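Local coordinates for protein Exo-beta-1,4-mannosidase (Rhizomucor miehei, PDB 4LYP) that probably removes beta-linked mannose from the non-reducing ends of manno-oligosaccharides, as a TIM-barrel beta-mannosidase of glycoside hydrolase family 5 with transglycosylation activity, at residues Y62-L68 / R80-I85; A89-I93 / I433-N437; K364-Q369 / T428-I433; N388-Y392 / W420-Y424. All coordinates share one frame; numbering follows the deposited sequence.

Contact 1: residues Y62-L68 / R80-I85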
loop_
_atom_site.group_PDB
_atom_site.type_symbol
_atom_site.label_atom_id
_atom_site.label_comp_id
_atom_site.label_asym_id
_atom_site.label_seq_id
_atom_site.Cartn_x
_atom_site.Cartn_y
_atom_site.Cartn_z
ATOM N N TYR A 62 4.733 1.040 -3.702
ATOM C CA TYR A 62 5.169 0.701 -5.073
ATOM C C TYR A 62 4.304 -0.455 -5.555
ATOM O O TYR A 62 4.789 -1.542 -5.918
ATOM C CB TYR A 62 6.659 0.351 -5.042
ATOM C CG TYR A 62 7.341 0.288 -6.414
ATOM C CD1 TYR A 62 7.404 1.449 -7.213
ATOM C CD2 TYR A 62 7.978 -0.867 -6.855
ATOM C CE1 TYR A 62 8.035 1.442 -8.464
ATOM C CE2 TYR A 62 8.647 -0.858 -8.059
ATOM C CZ TYR A 62 8.655 0.267 -8.850
ATOM O OH TYR A 62 9.309 0.186 -10.075
ATOM N N TRP A 63 2.999 -0.226 -5.574
ATOM C CA TRP A 63 2.002 -1.224 -5.949
ATOM C C TRP A 63 2.108 -1.626 -7.411
ATOM O O TRP A 63 1.606 -2.694 -7.799
ATOM C CB TRP A 63 0.598 -0.706 -5.635
ATOM C CG TRP A 63 0.319 0.579 -6.380
ATOM C CD1 TRP A 63 0.605 1.889 -5.971
ATOM C CD2 TRP A 63 -0.122 0.691 -7.745
ATOM N NE1 TRP A 63 0.396 2.759 -7.002
ATOM C CE2 TRP A 63 -0.044 2.078 -8.099
ATOM C CE3 TRP A 63 -0.576 -0.251 -8.684
ATOM C CZ2 TRP A 63 -0.367 2.519 -9.370
ATOM C CZ3 TRP A 63 -0.960 0.204 -9.936
ATOM C CH2 TRP A 63 -0.811 1.552 -10.298
ATOM N N GLN A 64 2.765 -0.811 -8.264
ATOM C CA GLN A 64 2.943 -1.123 -9.676
ATOM C C GLN A 64 4.131 -1.978 -9.938
ATOM O O GLN A 64 4.423 -2.329 -11.072
ATOM C CB GLN A 64 3.008 0.193 -10.501
ATOM C CG GLN A 64 4.298 1.024 -10.327
ATOM C CD GLN A 64 4.347 1.966 -9.153
ATOM O OE1 GLN A 64 3.779 1.710 -8.059
ATOM N NE2 GLN A 64 5.028 3.084 -9.335
ATOM N N GLY A 65 4.857 -2.403 -8.854
ATOM C CA GLY A 65 6.116 -3.127 -9.038
ATOM C C GLY A 65 5.922 -4.423 -9.788
ATOM O O GLY A 65 6.735 -4.795 -10.653
ATOM N N MET A 66 4.897 -5.250 -9.425
ATOM C CA MET A 66 4.714 -6.536 -10.076
ATOM C C MET A 66 4.532 -6.341 -11.575
ATOM O O MET A 66 5.148 -7.035 -12.406
ATOM C CB MET A 66 3.534 -7.235 -9.431
ATOM C CG MET A 66 2.960 -8.399 -10.269
ATOM S SD MET A 66 1.671 -9.331 -9.402
ATOM C CE MET A 66 0.386 -8.087 -9.329
ATOM N N ASN A 67 3.686 -5.374 -11.989
ATOM C CA ASN A 67 3.450 -5.156 -13.408
ATOM C C ASN A 67 4.642 -4.596 -14.139
ATOM O O ASN A 67 4.886 -4.955 -15.293
ATOM C CB ASN A 67 2.248 -4.261 -13.651
ATOM C CG ASN A 67 0.935 -5.034 -13.609
ATOM O OD1 ASN A 67 0.558 -5.630 -14.676
ATOM N ND2 ASN A 67 0.307 -5.088 -12.519
ATOM N N LEU A 68 5.454 -3.760 -13.496
ATOM C CA LEU A 68 6.686 -3.267 -14.143
ATOM C C LEU A 68 7.769 -4.353 -14.200
ATOM O O LEU A 68 8.584 -4.355 -15.144
ATOM C CB LEU A 68 7.233 -2.023 -13.439
ATOM C CG LEU A 68 6.454 -0.741 -13.703
ATOM C CD1 LEU A 68 7.052 0.356 -12.885
ATOM C CD2 LEU A 68 6.424 -0.373 -15.164
ATOM N N ARG A 80 13.294 -0.573 -16.126
ATOM C CA ARG A 80 12.776 0.580 -15.408
ATOM C C ARG A 80 12.457 0.231 -13.941
ATOM O O ARG A 80 12.808 0.970 -13.039
ATOM C CB ARG A 80 11.520 1.102 -16.105
ATOM C CG ARG A 80 10.760 2.112 -15.284
ATOM C CD ARG A 80 9.510 2.615 -16.014
ATOM N NE ARG A 80 8.602 3.285 -15.136
ATOM C CZ ARG A 80 7.365 3.588 -15.449
ATOM N NH1 ARG A 80 6.909 3.488 -16.683
ATOM N NH2 ARG A 80 6.580 4.054 -14.509
ATOM N N MET A 81 11.875 -0.949 -13.699
ATOM C CA MET A 81 11.628 -1.398 -12.320
ATOM C C MET A 81 12.912 -1.415 -11.546
ATOM O O MET A 81 13.013 -0.928 -10.422
ATOM C CB MET A 81 10.948 -2.759 -12.332
ATOM C CG MET A 81 10.599 -3.268 -10.915
ATOM S SD MET A 81 11.923 -4.246 -10.143
ATOM C CE MET A 81 11.776 -5.791 -11.000
ATOM N N GLU A 82 13.948 -2.025 -12.116
ATOM C CA GLU A 82 15.216 -2.139 -11.456
ATOM C C GLU A 82 15.833 -0.772 -11.153
ATOM O O GLU A 82 16.343 -0.547 -10.049
ATOM C CB GLU A 82 16.173 -2.996 -12.301
ATOM C CG GLU A 82 15.727 -4.476 -12.310
ATOM C CD GLU A 82 16.382 -5.296 -13.459
ATOM O OE1 GLU A 82 16.135 -6.507 -13.480
ATOM O OE2 GLU A 82 17.046 -4.741 -14.394
ATOM N N LEU A 83 15.700 0.180 -12.066
ATOM C CA LEU A 83 16.191 1.526 -11.840
ATOM C C LEU A 83 15.410 2.240 -10.729
ATOM O O LEU A 83 15.985 2.928 -9.906
ATOM C CB LEU A 83 16.118 2.318 -13.152
ATOM C CG LEU A 83 16.510 3.793 -13.060
ATOM C CD1 LEU A 83 17.885 4.067 -12.514
ATOM C CD2 LEU A 83 16.251 4.482 -14.406
ATOM N N GLU A 84 14.094 2.050 -10.707
ATOM C CA GLU A 84 13.266 2.729 -9.709
ATOM C C GLU A 84 13.551 2.150 -8.323
ATOM O O GLU A 84 13.577 2.914 -7.330
ATOM C CB GLU A 84 11.813 2.556 -10.084
ATOM C CG GLU A 84 11.475 3.444 -11.321
ATOM C CD GLU A 84 10.061 3.354 -11.823
ATOM O OE1 GLU A 84 9.228 2.546 -11.307
ATOM O OE2 GLU A 84 9.742 4.170 -12.717
ATOM N N ILE A 85 13.773 0.837 -8.205
ATOM C CA ILE A 85 14.215 0.260 -6.913
ATOM C C ILE A 85 15.544 0.844 -6.466
ATOM O O ILE A 85 15.715 1.224 -5.318
ATOM C CB ILE A 85 14.292 -1.313 -6.962
ATOM C CG1 ILE A 85 12.988 -1.957 -7.350
ATOM C CG2 ILE A 85 14.763 -1.805 -5.602
ATOM C CD1 ILE A 85 11.842 -1.628 -6.448
HETATM O O HOH W 1 6.760 3.759 -11.628
#
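The phenol of Y62 and the carboxylate of E84 meet where a type I turn from Y62 to G65, after strand 53-61 of the TIM barrel, leads into helix 65-69 beside helix 78-90, the helix that packs outside that strand and strand 95-99. A polar network centres on the E84 carboxylate. Y62 OH donates to E84 OE1 over 2.7 Å, reaching the oxygen on its anti side, and ring and carboxylate planes stand 74° apart with OE1 at the ring edge. The second oxygen, OE2, takes a salt-bridge hydrogen bond from R80 NE (2.8 Å) one helical turn earlier, straight at the N-H but coming from above the carboxylate plane, and another from the backbone N of E395. A water joins the two segments again: it accepts from Q64 NE2 and R80 NH2 and donates to E84 OE1. Gripped at both oxygens, this buried carboxylate has its rotation fixed, and the neighbouring arginine probably favours its charged form.

Apolar contacts flank this network. With CG anti to the backbone N (chi1 -167°), the Y62 ring extends toward helix 78-90, where it packs against I85. L68, near the end of the short helix 65-69, meets M81 CB to CB (3.9 Å). L68 also lays its branched end on the R80 guanidinium, CD2 sitting 4.0 Å above the centre of the plane, while CD1 comes to 3.5 Å from E84 OE1.

Contact 2: residues A89-I93 / I433-N437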
loop_
_atom_site.group_PDB
_atom_site.type_symbol
_atom_site.label_atom_id
_atom_site.label_comp_id
_atom_site.label_asym_id
_atom_site.label_seq_id
_atom_site.Cartn_x
_atom_site.Cartn_y
_atom_site.Cartn_z
ATOM N N ALA A 89 16.361 2.944 -3.130
ATOM C CA ALA A 89 17.444 2.571 -2.213
ATOM C C ALA A 89 18.329 3.775 -1.963
ATOM O O ALA A 89 18.720 4.063 -0.825
ATOM C CB ALA A 89 18.270 1.451 -2.792
ATOM N N GLU A 90 18.593 4.589 -3.008
ATOM C CA GLU A 90 19.469 5.781 -2.879
ATOM C C GLU A 90 18.776 6.841 -2.029
ATOM O O GLU A 90 19.473 7.621 -1.386
ATOM C CB GLU A 90 19.869 6.285 -4.284
ATOM C CG GLU A 90 20.880 5.258 -4.915
ATOM C CD GLU A 90 21.115 5.478 -6.384
ATOM O OE1 GLU A 90 20.313 6.190 -7.107
ATOM O OE2 GLU A 90 22.047 4.806 -6.868
ATOM N N MET A 91 17.463 6.873 -2.011
ATOM C CA MET A 91 16.777 7.781 -1.126
ATOM C C MET A 91 16.524 7.213 0.270
ATOM O O MET A 91 15.811 7.850 1.072
ATOM C CB MET A 91 15.533 8.407 -1.722
ATOM C CG MET A 91 14.357 7.586 -1.879
ATOM S SD MET A 91 12.940 8.536 -2.674
ATOM C CE MET A 91 13.580 8.234 -4.170
ATOM N N GLY A 92 17.147 6.083 0.584
ATOM C CA GLY A 92 17.117 5.591 1.941
ATOM C C GLY A 92 15.946 4.663 2.256
ATOM O O GLY A 92 15.690 4.399 3.442
ATOM N N ILE A 93 15.179 4.208 1.259
ATOM C CA ILE A 93 13.986 3.373 1.527
ATOM C C ILE A 93 14.451 1.959 1.866
ATOM O O ILE A 93 15.254 1.343 1.145
ATOM C CB ILE A 93 13.010 3.468 0.326
ATOM C CG1 ILE A 93 12.362 4.888 0.279
ATOM C CG2 ILE A 93 12.065 2.285 0.230
ATOM C CD1 ILE A 93 11.869 5.296 -1.119
ATOM N N ILE A 433 12.195 13.217 1.476
ATOM C CA ILE A 433 12.084 11.795 1.778
ATOM C C ILE A 433 13.429 11.227 2.181
ATOM O O ILE A 433 13.556 10.484 3.185
ATOM C CB ILE A 433 11.472 11.052 0.590
ATOM C CG1 ILE A 433 10.038 11.512 0.346
ATOM C CG2 ILE A 433 11.562 9.544 0.814
ATOM C CD1 ILE A 433 9.546 11.202 -1.049
ATOM N N LYS A 434 14.490 11.562 1.442
ATOM C CA LYS A 434 15.838 11.063 1.739
ATOM C C LYS A 434 16.267 11.522 3.128
ATOM O O LYS A 434 16.805 10.686 3.903
ATOM C CB LYS A 434 16.783 11.537 0.634
ATOM C CG LYS A 434 18.217 11.053 0.838
ATOM C CD LYS A 434 19.138 11.591 -0.259
ATOM C CE LYS A 434 20.612 11.090 -0.046
ATOM N NZ LYS A 434 21.394 11.613 -1.195
ATOM N N ASP A 435 16.027 12.773 3.453
ATOM C CA ASP A 435 16.432 13.266 4.743
ATOM C C ASP A 435 15.651 12.641 5.876
ATOM O O ASP A 435 16.201 12.284 6.920
ATOM C CB ASP A 435 16.318 14.804 4.732
ATOM C CG ASP A 435 17.504 15.495 3.802
ATOM O OD1 ASP A 435 18.439 14.772 3.356
ATOM O OD2 ASP A 435 17.416 16.663 3.543
ATOM N N TYR A 436 14.340 12.397 5.668
ATOM C CA TYR A 436 13.547 11.679 6.622
ATOM C C TYR A 436 14.061 10.268 6.899
ATOM O O TYR A 436 14.210 9.828 8.029
ATOM C CB TYR A 436 12.076 11.594 6.156
ATOM C CG TYR A 436 11.265 10.509 6.880
ATOM C CD1 TYR A 436 10.939 10.629 8.220
ATOM C CD2 TYR A 436 10.759 9.454 6.155
ATOM C CE1 TYR A 436 10.102 9.723 8.806
ATOM C CE2 TYR A 436 9.944 8.528 6.742
ATOM C CZ TYR A 436 9.565 8.706 8.077
ATOM O OH TYR A 436 8.689 7.803 8.688
ATOM N N ASN A 437 14.359 9.557 5.803
ATOM C CA ASN A 437 14.844 8.199 5.958
ATOM C C ASN A 437 16.162 8.202 6.723
ATOM O O ASN A 437 16.380 7.317 7.570
ATOM C CB ASN A 437 14.936 7.521 4.600
ATOM C CG ASN A 437 13.576 7.227 3.999
ATOM O OD1 ASN A 437 12.603 7.010 4.697
ATOM N ND2 ASN A 437 13.522 7.181 2.659
HETATM O O HOH W 2 20.700 10.097 -3.393
#
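N437 turns its amide toward the backbone where helix 78-90 ends, and ND2 donates an almost straight hydrogen bond (175°) to M91 O, 2.9 Å away. The acceptor lies in the amide plane, whereas the donor is tilted 35° from the carbonyl plane. Anti to its own carbonyl carbon (chi1 -70°), N437 CG is carried over the turn, with CB 3.4 Å from G92 O and ND2 close to the I93 side chain. M91 O also receives a CA-H...O contact from K434 (CA to O 3.3 Å).

The K434 chain is fully extended and runs alongside the last residues of the helix, its CE 3.9 Å from E90 O; NZ donates to a water that is only weakly bonded to that carbonyl. M91 crosses I433 obliquely, SD against CG2 at 3.9 Å. G92, at positive phi, is the C-prime residue of the Schellman motif ending helix 78-90, and its lack of a side chain lets N437 CB come close.

Helix 429-448 thus rests against the turn between helix 78-90 and strand 95-99. I93 and I433 both continue onto F389 of strand 386-394, I433 also touches helix 362-380, and N437 packs on R58 of strand 53-61.

Contact 3: residues K364-Q369 / T428-I433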
loop_
_atom_site.group_PDB
_atom_site.type_symbol
_atom_site.label_atom_id
_atom_site.label_comp_id
_atom_site.label_asym_id
_atom_site.label_seq_id
_atom_site.Cartn_x
_atom_site.Cartn_y
_atom_site.Cartn_z
ATOM N N LYS A 364 2.802 20.059 -0.833
ATOM C CA LYS A 364 3.123 18.666 -0.553
ATOM C C LYS A 364 4.431 18.514 0.202
ATOM O O LYS A 364 4.569 17.706 1.126
ATOM C CB LYS A 364 3.194 17.926 -1.885
ATOM C CG LYS A 364 3.593 16.457 -1.805
ATOM C CD LYS A 364 3.795 15.925 -3.232
ATOM C CE LYS A 364 3.808 14.419 -3.293
ATOM N NZ LYS A 364 3.876 13.951 -4.731
ATOM N N ASP A 365 5.471 19.259 -0.224
ATOM C CA ASP A 365 6.804 19.112 0.410
ATOM C C ASP A 365 6.712 19.525 1.843
ATOM O O ASP A 365 7.309 18.833 2.703
ATOM C CB ASP A 365 7.790 19.984 -0.328
ATOM C CG ASP A 365 8.170 19.429 -1.704
ATOM O OD1 ASP A 365 7.635 18.422 -2.121
ATOM O OD2 ASP A 365 9.041 20.080 -2.294
ATOM N N GLU A 366 6.031 20.614 2.183
ATOM C CA GLU A 366 5.921 21.033 3.552
ATOM C C GLU A 366 5.076 20.011 4.375
ATOM O O GLU A 366 5.429 19.665 5.497
ATOM C CB GLU A 366 5.264 22.405 3.644
ATOM C CG GLU A 366 4.960 22.823 5.047
ATOM C CD GLU A 366 4.280 24.191 5.161
ATOM O OE1 GLU A 366 4.655 25.101 4.356
ATOM O OE2 GLU A 366 3.461 24.373 6.084
ATOM N N TYR A 367 3.988 19.512 3.758
ATOM C CA TYR A 367 3.158 18.550 4.412
ATOM C C TYR A 367 3.912 17.284 4.764
ATOM O O TYR A 367 3.859 16.777 5.885
ATOM C CB TYR A 367 1.977 18.227 3.469
ATOM C CG TYR A 367 0.937 17.311 4.037
ATOM C CD1 TYR A 367 0.045 17.703 5.054
ATOM C CD2 TYR A 367 0.790 16.013 3.456
ATOM C CE1 TYR A 367 -0.929 16.843 5.447
ATOM C CE2 TYR A 367 -0.222 15.160 3.884
ATOM C CZ TYR A 367 -1.084 15.602 4.868
ATOM O OH TYR A 367 -2.127 14.802 5.301
ATOM N N TYR A 368 4.695 16.771 3.772
ATOM C CA TYR A 368 5.536 15.607 4.017
ATOM C C TYR A 368 6.569 15.936 5.106
ATOM O O TYR A 368 6.780 15.125 6.017
ATOM C CB TYR A 368 6.334 15.208 2.757
ATOM C CG TYR A 368 5.657 14.258 1.773
ATOM C CD1 TYR A 368 4.380 14.471 1.235
ATOM C CD2 TYR A 368 6.377 13.145 1.331
ATOM C CE1 TYR A 368 3.820 13.569 0.326
ATOM C CE2 TYR A 368 5.833 12.238 0.417
ATOM C CZ TYR A 368 4.578 12.465 -0.068
ATOM O OH TYR A 368 4.086 11.550 -0.989
ATOM N N GLN A 369 7.235 17.085 4.986
ATOM C CA GLN A 369 8.304 17.375 5.908
ATOM C C GLN A 369 7.800 17.434 7.354
ATOM O O GLN A 369 8.439 16.903 8.263
ATOM C CB GLN A 369 8.999 18.677 5.531
ATOM C CG GLN A 369 10.135 19.017 6.507
ATOM C CD GLN A 369 10.878 20.183 5.985
ATOM O OE1 GLN A 369 10.364 21.305 6.062
ATOM N NE2 GLN A 369 11.978 19.938 5.346
ATOM N N THR A 428 11.106 17.712 -6.120
ATOM C CA THR A 428 11.720 18.355 -4.929
ATOM C C THR A 428 11.435 17.554 -3.655
ATOM O O THR A 428 12.176 17.586 -2.685
ATOM C CB THR A 428 11.275 19.798 -4.766
ATOM O OG1 THR A 428 9.850 19.809 -4.770
ATOM C CG2 THR A 428 11.749 20.667 -5.916
ATOM N N THR A 429 10.363 16.725 -3.679
ATOM C CA THR A 429 10.020 15.925 -2.510
ATOM C C THR A 429 11.013 14.839 -2.237
ATOM O O THR A 429 11.126 14.390 -1.062
ATOM C CB THR A 429 8.649 15.270 -2.753
ATOM O OG1 THR A 429 7.817 16.148 -3.536
ATOM C CG2 THR A 429 7.962 14.916 -1.428
ATOM N N VAL A 430 11.779 14.388 -3.248
ATOM C CA VAL A 430 12.717 13.307 -3.053
ATOM C C VAL A 430 13.744 13.637 -1.947
ATOM O O VAL A 430 14.017 12.784 -1.110
ATOM C CB VAL A 430 13.384 12.938 -4.366
ATOM C CG1 VAL A 430 14.567 11.949 -4.159
ATOM C CG2 VAL A 430 12.348 12.345 -5.323
ATOM N N GLN A 431 14.269 14.862 -1.928
ATOM C CA GLN A 431 15.316 15.194 -0.945
ATOM C C GLN A 431 14.694 15.154 0.474
ATOM O O GLN A 431 15.361 14.757 1.443
ATOM C CB GLN A 431 15.933 16.548 -1.220
ATOM C CG GLN A 431 17.050 16.912 -0.234
ATOM C CD GLN A 431 18.260 16.039 -0.389
ATOM O OE1 GLN A 431 18.752 15.921 -1.507
ATOM N NE2 GLN A 431 18.762 15.399 0.712
ATOM N N ILE A 432 13.435 15.586 0.610
ATOM C CA ILE A 432 12.778 15.552 1.879
ATOM C C ILE A 432 12.566 14.120 2.382
ATOM O O ILE A 432 12.744 13.786 3.572
ATOM C CB ILE A 432 11.456 16.312 1.763
ATOM C CG1 ILE A 432 11.811 17.845 1.594
ATOM C CG2 ILE A 432 10.547 16.093 2.980
ATOM C CD1 ILE A 432 10.639 18.619 1.101
ATOM N N ILE A 433 12.195 13.217 1.476
ATOM C CA ILE A 433 12.084 11.795 1.778
ATOM C C ILE A 433 13.429 11.227 2.181
ATOM O O ILE A 433 13.556 10.484 3.185
ATOM C CB ILE A 433 11.472 11.052 0.590
ATOM C CG1 ILE A 433 10.038 11.512 0.346
ATOM C CG2 ILE A 433 11.562 9.544 0.814
ATOM C CD1 ILE A 433 9.546 11.202 -1.049
HETATM O O HOH W 3 6.397 14.704 -5.413
#
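D365 faces the start of helix 429-448 and takes a hydroxyl on each carboxylate oxygen. T428 OG1 donates to the syn lone pair of D365 OD2 (2.6 Å), and T429 OG1 donates to OD1 over 2.7 Å, also on the syn side. In T428 the hydroxyl sits between the backbone N and the carbonyl carbon (chi1 54°), which aims it across at the aspartate. OD1 has a further donor in T361 OG1. A water accepts from K364 NZ and donates to T429 OG1, and the same lysine end is bonded to Y421 O.

Apolar contacts begin at the same residues and continue along the two helices, 362-380 and 429-448, whose short segments run nearly parallel (7°) with axes 9.7 Å apart. T429 CG2 makes a CH-pi contact over one face of the Y368 ring, 4.0 Å from its centroid, and I433 CD1 reaches CE2 of the same ring. I432 spans the gap between the helices, with CD1 3.5 Å from D365 CB and CG2 packed on the backbone and CB of Q369. These are the last two helices of the TIM barrel, adjacent on its outer wall.

Each threonine proton is directed at a carboxylate oxygen, so D365 acts purely as acceptor, consistent with an ionised group. Its flat end is held at both oxygens, fixing its rotation and tying the beginning of helix 429-448 to its neighbour.

Contact 4: residues N388-Y392 / W420-Y424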
loop_
_atom_site.group_PDB
_atom_site.type_symbol
_atom_site.label_atom_id
_atom_site.label_comp_id
_atom_site.label_asym_id
_atom_site.label_seq_id
_atom_site.Cartn_x
_atom_site.Cartn_y
_atom_site.Cartn_z
ATOM N N ASN A 388 4.954 4.829 4.908
ATOM C CA ASN A 388 5.150 4.537 3.480
ATOM C C ASN A 388 4.403 5.620 2.730
ATOM O O ASN A 388 3.149 5.617 2.674
ATOM C CB ASN A 388 4.613 3.169 3.040
ATOM C CG ASN A 388 5.179 2.030 3.815
ATOM O OD1 ASN A 388 4.882 1.848 4.995
ATOM N ND2 ASN A 388 6.013 1.205 3.145
ATOM N N PHE A 389 5.097 6.620 2.142
ATOM C CA PHE A 389 4.392 7.626 1.350
ATOM C C PHE A 389 3.740 6.953 0.136
ATOM O O PHE A 389 4.210 5.928 -0.380
ATOM C CB PHE A 389 5.330 8.766 0.931
ATOM C CG PHE A 389 6.411 8.355 -0.021
ATOM C CD1 PHE A 389 6.202 8.444 -1.404
ATOM C CD2 PHE A 389 7.647 7.906 0.397
ATOM C CE1 PHE A 389 7.164 8.025 -2.335
ATOM C CE2 PHE A 389 8.625 7.504 -0.488
ATOM C CZ PHE A 389 8.396 7.597 -1.848
ATOM N N TRP A 390 2.598 7.548 -0.266
ATOM C CA TRP A 390 1.841 7.051 -1.436
ATOM C C TRP A 390 1.928 8.133 -2.510
ATOM O O TRP A 390 1.355 9.186 -2.342
ATOM C CB TRP A 390 0.402 6.806 -1.049
ATOM C CG TRP A 390 -0.385 6.344 -2.248
ATOM C CD1 TRP A 390 -0.813 7.104 -3.351
ATOM C CD2 TRP A 390 -0.732 4.978 -2.548
ATOM N NE1 TRP A 390 -1.394 6.291 -4.279
ATOM C CE2 TRP A 390 -1.346 4.969 -3.851
ATOM C CE3 TRP A 390 -0.583 3.745 -1.858
ATOM C CZ2 TRP A 390 -1.854 3.791 -4.439
ATOM C CZ3 TRP A 390 -1.055 2.575 -2.462
ATOM C CH2 TRP A 390 -1.691 2.608 -3.741
ATOM N N ALA A 391 2.715 7.867 -3.586
ATOM C CA ALA A 391 3.407 6.618 -3.900
ATOM C C ALA A 391 4.568 7.024 -4.842
ATOM O O ALA A 391 4.555 8.094 -5.430
ATOM C CB ALA A 391 2.520 5.582 -4.572
ATOM N N TYR A 392 5.529 6.130 -5.000
ATOM C CA TYR A 392 6.679 6.462 -5.835
ATOM C C TYR A 392 6.340 6.274 -7.307
ATOM O O TYR A 392 5.954 5.205 -7.723
ATOM C CB TYR A 392 7.904 5.630 -5.453
ATOM C CG TYR A 392 9.167 6.149 -6.126
ATOM C CD1 TYR A 392 9.574 7.475 -5.937
ATOM C CD2 TYR A 392 9.934 5.341 -6.956
ATOM C CE1 TYR A 392 10.708 7.944 -6.532
ATOM C CE2 TYR A 392 11.111 5.824 -7.548
ATOM C CZ TYR A 392 11.468 7.153 -7.324
ATOM O OH TYR A 392 12.586 7.687 -7.931
ATOM N N TRP A 420 -1.730 12.396 -9.889
ATOM C CA TRP A 420 -2.300 13.061 -8.723
ATOM C C TRP A 420 -1.307 13.136 -7.545
ATOM O O TRP A 420 -1.025 14.242 -7.047
ATOM C CB TRP A 420 -3.591 12.356 -8.318
ATOM C CG TRP A 420 -4.427 12.997 -7.263
ATOM C CD1 TRP A 420 -4.319 14.301 -6.749
ATOM C CD2 TRP A 420 -5.529 12.397 -6.580
ATOM N NE1 TRP A 420 -5.306 14.516 -5.813
ATOM C CE2 TRP A 420 -6.055 13.371 -5.690
ATOM C CE3 TRP A 420 -6.130 11.130 -6.609
ATOM C CZ2 TRP A 420 -7.173 13.125 -4.867
ATOM C CZ3 TRP A 420 -7.227 10.888 -5.771
ATOM C CH2 TRP A 420 -7.729 11.845 -4.931
ATOM N N TYR A 421 -0.809 11.981 -7.128
ATOM C CA TYR A 421 -0.039 11.898 -5.886
ATOM C C TYR A 421 1.392 11.402 -6.148
ATOM O O TYR A 421 2.223 11.460 -5.219
ATOM C CB TYR A 421 -0.743 10.919 -4.919
ATOM C CG TYR A 421 -2.035 11.461 -4.321
ATOM C CD1 TYR A 421 -2.068 12.749 -3.831
ATOM C CD2 TYR A 421 -3.151 10.667 -4.208
ATOM C CE1 TYR A 421 -3.220 13.228 -3.163
ATOM C CE2 TYR A 421 -4.271 11.105 -3.535
ATOM C CZ TYR A 421 -4.277 12.380 -2.995
ATOM O OH TYR A 421 -5.353 12.887 -2.243
ATOM N N SER A 422 1.727 10.943 -7.364
ATOM C CA SER A 422 3.084 10.371 -7.621
ATOM C C SER A 422 4.143 11.303 -7.182
ATOM O O SER A 422 4.145 12.509 -7.441
ATOM C CB SER A 422 3.229 10.148 -9.107
ATOM O OG SER A 422 2.526 8.999 -9.575
ATOM N N VAL A 423 5.190 10.685 -6.612
ATOM C CA VAL A 423 6.489 11.353 -6.405
ATOM C C VAL A 423 7.386 10.887 -7.519
ATOM O O VAL A 423 7.748 9.715 -7.614
ATOM C CB VAL A 423 7.102 10.926 -5.050
ATOM C CG1 VAL A 423 8.508 11.539 -4.888
ATOM C CG2 VAL A 423 6.248 11.380 -3.857
ATOM N N TYR A 424 7.801 11.837 -8.402
ATOM C CA TYR A 424 8.679 11.480 -9.511
ATOM C C TYR A 424 10.130 11.484 -9.064
ATOM O O TYR A 424 10.510 12.132 -8.074
ATOM C CB TYR A 424 8.470 12.437 -10.683
ATOM C CG TYR A 424 7.053 12.420 -11.183
ATOM C CD1 TYR A 424 6.471 11.248 -11.679
ATOM C CD2 TYR A 424 6.292 13.570 -11.178
ATOM C CE1 TYR A 424 5.182 11.219 -12.184
ATOM C CE2 TYR A 424 4.993 13.581 -11.663
ATOM C CZ TYR A 424 4.445 12.388 -12.214
ATOM O OH TYR A 424 3.174 12.376 -12.773
HETATM O O HOH W 4 1.740 11.868 -2.445
#
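Along the edge of the W390 indole, close to its plane, lies CB of Y421, 4.1 Å from CD1, while one face of the indole carries A391 CB toward its rim. Y421 CE2 in turn lies 3.4 Å above the centre of the W420 indole. The contact lies toward the C-terminal end of strand 386-394, the eighth strand of the TIM barrel, which is joined in parallel by the short strand 423-424. The peptide before A391 is cis; a non-proline cis bond after this tryptophan is a known feature of related family 5 enzymes. A Tris molecule, probably from the crystallisation liquor, lies beside W390, and the Y421 hydroxyl bonds N296, part of a guanidine pocket.

F389 and V423 cross at about a right angle, CE1 to CG2 at 3.8 Å. F389 has CG between its backbone N and carbonyl carbon (chi1 66°), which brings the ring within reach of V423 CG2. Y392 and V423 form the parallel bridge, with their side chains on the same face of the sheet, and Y392 CD1 comes to 3.3 Å from V423 O.

A hydrogen bond from V423 N to A391 O (2.9 Å) joins the strands, nearly in line with the C=O. One water donates to both W390 O (2.7 Å) and Y421 O (2.8 Å).

From the N terminus, contact 1 closes first, a short loop between the end of strand 53-61 and helix 78-90. The same helix then leads into contact 2, whose second half lies near the C terminus, so it closes a loop of some 340 residues and brings helix 429-448 back to the start of the barrel. Contact 3 nests within that loop, joining helices 362-380 and 429-448, and contact 4 nests within contact 3, pairing strands 386-394 and 423-424. Contacts 2 and 3 share I433. Contact 4 touches all the others: Q64 bonds Y392 O, K364 bonds Y421 O, and M91 packs on Y392. Together they tie strand 53-61 and helix 78-90 to the C-terminal helices and strands.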